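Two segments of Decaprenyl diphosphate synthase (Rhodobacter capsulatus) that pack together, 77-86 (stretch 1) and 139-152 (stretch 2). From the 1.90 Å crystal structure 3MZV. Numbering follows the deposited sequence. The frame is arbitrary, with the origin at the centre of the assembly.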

# COMPACT_ATOMS: atom_id res chain seq x y z
N HIS B 77 -0.79 16.59 11.35
CA HIS B 77 -0.06 15.58 10.57
C HIS B 77 -0.65 14.19 10.79
O HIS B 77 -0.87 13.44 9.85
CB HIS B 77 1.42 15.55 10.92
CG HIS B 77 2.13 16.85 10.73
ND1 HIS B 77 1.78 18.00 11.41
CD2 HIS B 77 3.20 17.18 9.96
CE1 HIS B 77 2.58 18.99 11.04
NE2 HIS B 77 3.43 18.52 10.14
N LEU B 78 -0.93 13.84 12.05
CA LEU B 78 -1.46 12.52 12.35
C LEU B 78 -2.86 12.31 11.78
O LEU B 78 -3.16 11.23 11.22
CB LEU B 78 -1.48 12.30 13.88
CG LEU B 78 -0.06 12.24 14.51
CD1 LEU B 78 -0.09 12.07 16.04
CD2 LEU B 78 0.68 11.10 13.90
N ALA B 79 -3.71 13.32 11.94
CA ALA B 79 -5.08 13.29 11.37
C ALA B 79 -5.06 13.15 9.83
O ALA B 79 -5.82 12.33 9.27
CB ALA B 79 -5.89 14.47 11.79
N ALA B 80 -4.16 13.88 9.16
CA ALA B 80 -3.99 13.75 7.72
C ALA B 80 -3.54 12.30 7.33
O ALA B 80 -4.04 11.70 6.39
CB ALA B 80 -3.04 14.76 7.20
N THR B 81 -2.62 11.74 8.10
CA THR B 81 -2.14 10.40 7.85
C THR B 81 -3.24 9.36 8.00
O THR B 81 -3.41 8.49 7.15
CB THR B 81 -0.89 10.03 8.78
OG1 THR B 81 0.18 10.95 8.57
CG2 THR B 81 -0.45 8.61 8.51
N VAL B 82 -4.03 9.48 9.05
CA VAL B 82 -5.20 8.62 9.26
C VAL B 82 -6.16 8.71 8.05
O VAL B 82 -6.63 7.71 7.55
CB VAL B 82 -5.90 9.02 10.56
CG1 VAL B 82 -7.30 8.42 10.64
CG2 VAL B 82 -5.07 8.55 11.75
N GLU B 83 -6.39 9.90 7.54
CA GLU B 83 -7.25 10.03 6.41
C GLU B 83 -6.64 9.48 5.14
O GLU B 83 -7.36 8.86 4.34
CB GLU B 83 -7.61 11.48 6.19
CG GLU B 83 -8.74 11.62 5.18
CD GLU B 83 -10.11 11.32 5.73
OE1 GLU B 83 -10.31 10.34 6.51
OE2 GLU B 83 -11.04 12.07 5.34
N PHE B 84 -5.34 9.72 4.92
CA PHE B 84 -4.63 9.11 3.78
C PHE B 84 -4.75 7.58 3.82
O PHE B 84 -5.00 6.93 2.79
CB PHE B 84 -3.15 9.51 3.76
CG PHE B 84 -2.87 10.86 3.11
CD1 PHE B 84 -3.36 11.18 1.87
CD2 PHE B 84 -2.02 11.75 3.74
CE1 PHE B 84 -3.03 12.39 1.26
CE2 PHE B 84 -1.66 12.94 3.14
CZ PHE B 84 -2.19 13.27 1.89
N ILE B 85 -4.54 6.98 4.98
CA ILE B 85 -4.64 5.54 5.12
C ILE B 85 -6.06 5.06 4.80
O ILE B 85 -6.24 4.08 4.05
CB ILE B 85 -4.19 5.07 6.53
CG1 ILE B 85 -2.68 5.29 6.71
CG2 ILE B 85 -4.52 3.62 6.74
CD1 ILE B 85 -2.23 5.21 8.17
N HIS B 86 -7.06 5.77 5.30
CA HIS B 86 -8.44 5.39 5.02
C HIS B 86 -8.68 5.49 3.53
O HIS B 86 -9.27 4.58 2.96
CB HIS B 86 -9.40 6.27 5.81
CG HIS B 86 -10.84 6.05 5.48
ND1 HIS B 86 -11.47 4.85 5.69
CD2 HIS B 86 -11.78 6.90 5.01
CE1 HIS B 86 -12.73 4.95 5.34
NE2 HIS B 86 -12.95 6.18 4.91
N ARG B 139 6.87 6.11 18.03
CA ARG B 139 5.79 5.36 18.60
C ARG B 139 4.48 5.47 17.78
O ARG B 139 3.87 4.43 17.50
CB ARG B 139 5.53 5.79 20.05
CG ARG B 139 4.50 4.98 20.72
CD ARG B 139 4.38 5.33 22.23
NE ARG B 139 3.24 4.65 22.84
CZ ARG B 139 2.69 5.01 24.01
NH1 ARG B 139 3.20 6.02 24.68
NH2 ARG B 139 1.65 4.36 24.50
N VAL B 140 4.06 6.68 17.38
CA VAL B 140 2.81 6.83 16.64
C VAL B 140 2.94 6.25 15.22
O VAL B 140 2.00 5.71 14.63
CB VAL B 140 2.28 8.31 16.63
CG1 VAL B 140 2.04 8.76 18.08
CG2 VAL B 140 3.27 9.28 15.94
N MET B 141 4.13 6.32 14.68
CA MET B 141 4.41 5.72 13.41
C MET B 141 4.26 4.21 13.46
O MET B 141 3.69 3.63 12.55
CB MET B 141 5.84 6.05 12.92
CG MET B 141 6.06 7.52 12.58
SD MET B 141 7.72 7.90 11.83
CE MET B 141 7.59 7.09 10.23
N GLU B 142 4.82 3.57 14.48
CA GLU B 142 4.67 2.15 14.63
C GLU B 142 3.18 1.77 14.77
O GLU B 142 2.74 0.79 14.19
CB GLU B 142 5.49 1.66 15.86
CG GLU B 142 5.56 0.14 16.07
CD GLU B 142 4.30 -0.55 16.64
OE1 GLU B 142 3.48 0.07 17.32
OE2 GLU B 142 4.17 -1.77 16.39
N ILE B 143 2.43 2.55 15.52
CA ILE B 143 1.01 2.30 15.71
C ILE B 143 0.21 2.38 14.41
O ILE B 143 -0.62 1.54 14.14
CB ILE B 143 0.44 3.31 16.74
CG1 ILE B 143 0.93 2.87 18.15
CG2 ILE B 143 -1.11 3.43 16.66
CD1 ILE B 143 0.59 3.77 19.33
N LEU B 144 0.46 3.42 13.64
CA LEU B 144 -0.26 3.62 12.39
C LEU B 144 0.15 2.60 11.33
O LEU B 144 -0.70 2.14 10.55
CB LEU B 144 -0.11 5.05 11.94
CG LEU B 144 -0.83 6.15 12.75
CD1 LEU B 144 -0.47 7.51 12.22
CD2 LEU B 144 -2.32 5.96 12.69
N ALA B 145 1.42 2.18 11.33
CA ALA B 145 1.88 1.10 10.45
C ALA B 145 1.22 -0.21 10.79
O ALA B 145 0.74 -0.95 9.91
CB ALA B 145 3.46 0.97 10.51
N ASN B 146 1.24 -0.54 12.08
CA ASN B 146 0.57 -1.74 12.53
C ASN B 146 -0.93 -1.75 12.16
O ASN B 146 -1.44 -2.74 11.62
CB ASN B 146 0.77 -1.92 14.04
CG ASN B 146 0.05 -3.16 14.57
OD1 ASN B 146 0.49 -4.28 14.34
ND2 ASN B 146 -1.09 -2.96 15.28
N ALA B 147 -1.61 -0.66 12.41
CA ALA B 147 -3.03 -0.59 12.06
C ALA B 147 -3.24 -0.82 10.55
O ALA B 147 -4.24 -1.38 10.15
CB ALA B 147 -3.58 0.75 12.45
N SER B 148 -2.33 -0.33 9.72
CA SER B 148 -2.43 -0.52 8.28
C SER B 148 -2.29 -1.97 7.93
O SER B 148 -3.04 -2.46 7.06
CB SER B 148 -1.42 0.34 7.56
OG SER B 148 -1.66 1.71 7.81
N ALA B 149 -1.37 -2.66 8.60
CA ALA B 149 -1.19 -4.07 8.42
C ALA B 149 -2.48 -4.82 8.84
O ALA B 149 -2.93 -5.74 8.16
CB ALA B 149 -0.04 -4.57 9.30
N VAL B 150 -2.99 -4.45 10.00
CA VAL B 150 -4.19 -5.04 10.59
C VAL B 150 -5.44 -4.84 9.70
O VAL B 150 -6.29 -5.73 9.59
CB VAL B 150 -4.37 -4.48 12.01
CG1 VAL B 150 -5.80 -4.70 12.54
CG2 VAL B 150 -3.33 -5.11 12.92
N ILE B 151 -5.53 -3.70 9.04
CA ILE B 151 -6.59 -3.48 8.05
C ILE B 151 -6.48 -4.48 6.92
O ILE B 151 -7.42 -5.19 6.63
CB ILE B 151 -6.58 -2.05 7.48
CG1 ILE B 151 -6.97 -1.04 8.55
CG2 ILE B 151 -7.53 -1.97 6.27
CD1 ILE B 151 -6.72 0.44 8.19
N ALA B 152 -5.30 -4.57 6.29
CA ALA B 152 -5.10 -5.52 5.21
C ALA B 152 -5.39 -6.95 5.63
O ALA B 152 -6.02 -7.71 4.89
CB ALA B 152 -3.70 -5.41 4.64

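Both stretches are helical throughout, and they run nearly parallel, with 16° between their N-to-C directions. The axes come no closer than 11.3 Å. At that spacing the backbones stay apart and side chains fill the gap. No hydrogen bond crosses between the helices. The contact is made by shape and apolar packing, and it buries 324 Å² in total.

The main bump is Leu144. Its side chain sits as a knob in a hollow formed by Leu78, Thr81, Val82 and Ile85, four residues spread over two turns of the facing helix. The branched end of leucine suits this place, because its two methyls reach different walls. Leu144 CD1 lies 3.9 Å from Thr81 CG2 and 4.1 Å from Leu78 CD2. Leu144 CD2 lies 3.9 Å from Val82 CG2. The base of the knob is touched as well: Leu144 CB is 4.3 Å from Ile85 CD1.

Leu78 points toward the other helix and lies against both the knob and Val140. Its CD2 packs 3.8 Å from Val140 CG2, so this one methyl touches both Val140 and Leu144, a turn apart.

Ile85 closes the other end of the hollow. Its CD1 lies 3.6 Å from Ser148 OG, and its CG2 meets Ile151 CD1 at 4.1 Å. Ser148 is small, and the CA atoms of Ile85 and Ser148 are 7.2 Å apart, the shortest of the three register pairs.

Two hydroxyls lie in this buried setting, and each is satisfied within its own helix. Thr81 OG1 donates to His77 O at 3.0 Å, while its methyl CG2 faces Leu144. Ser148 OG donates to Leu144 O at 2.9 Å. Neither needs a polar partner across the contact.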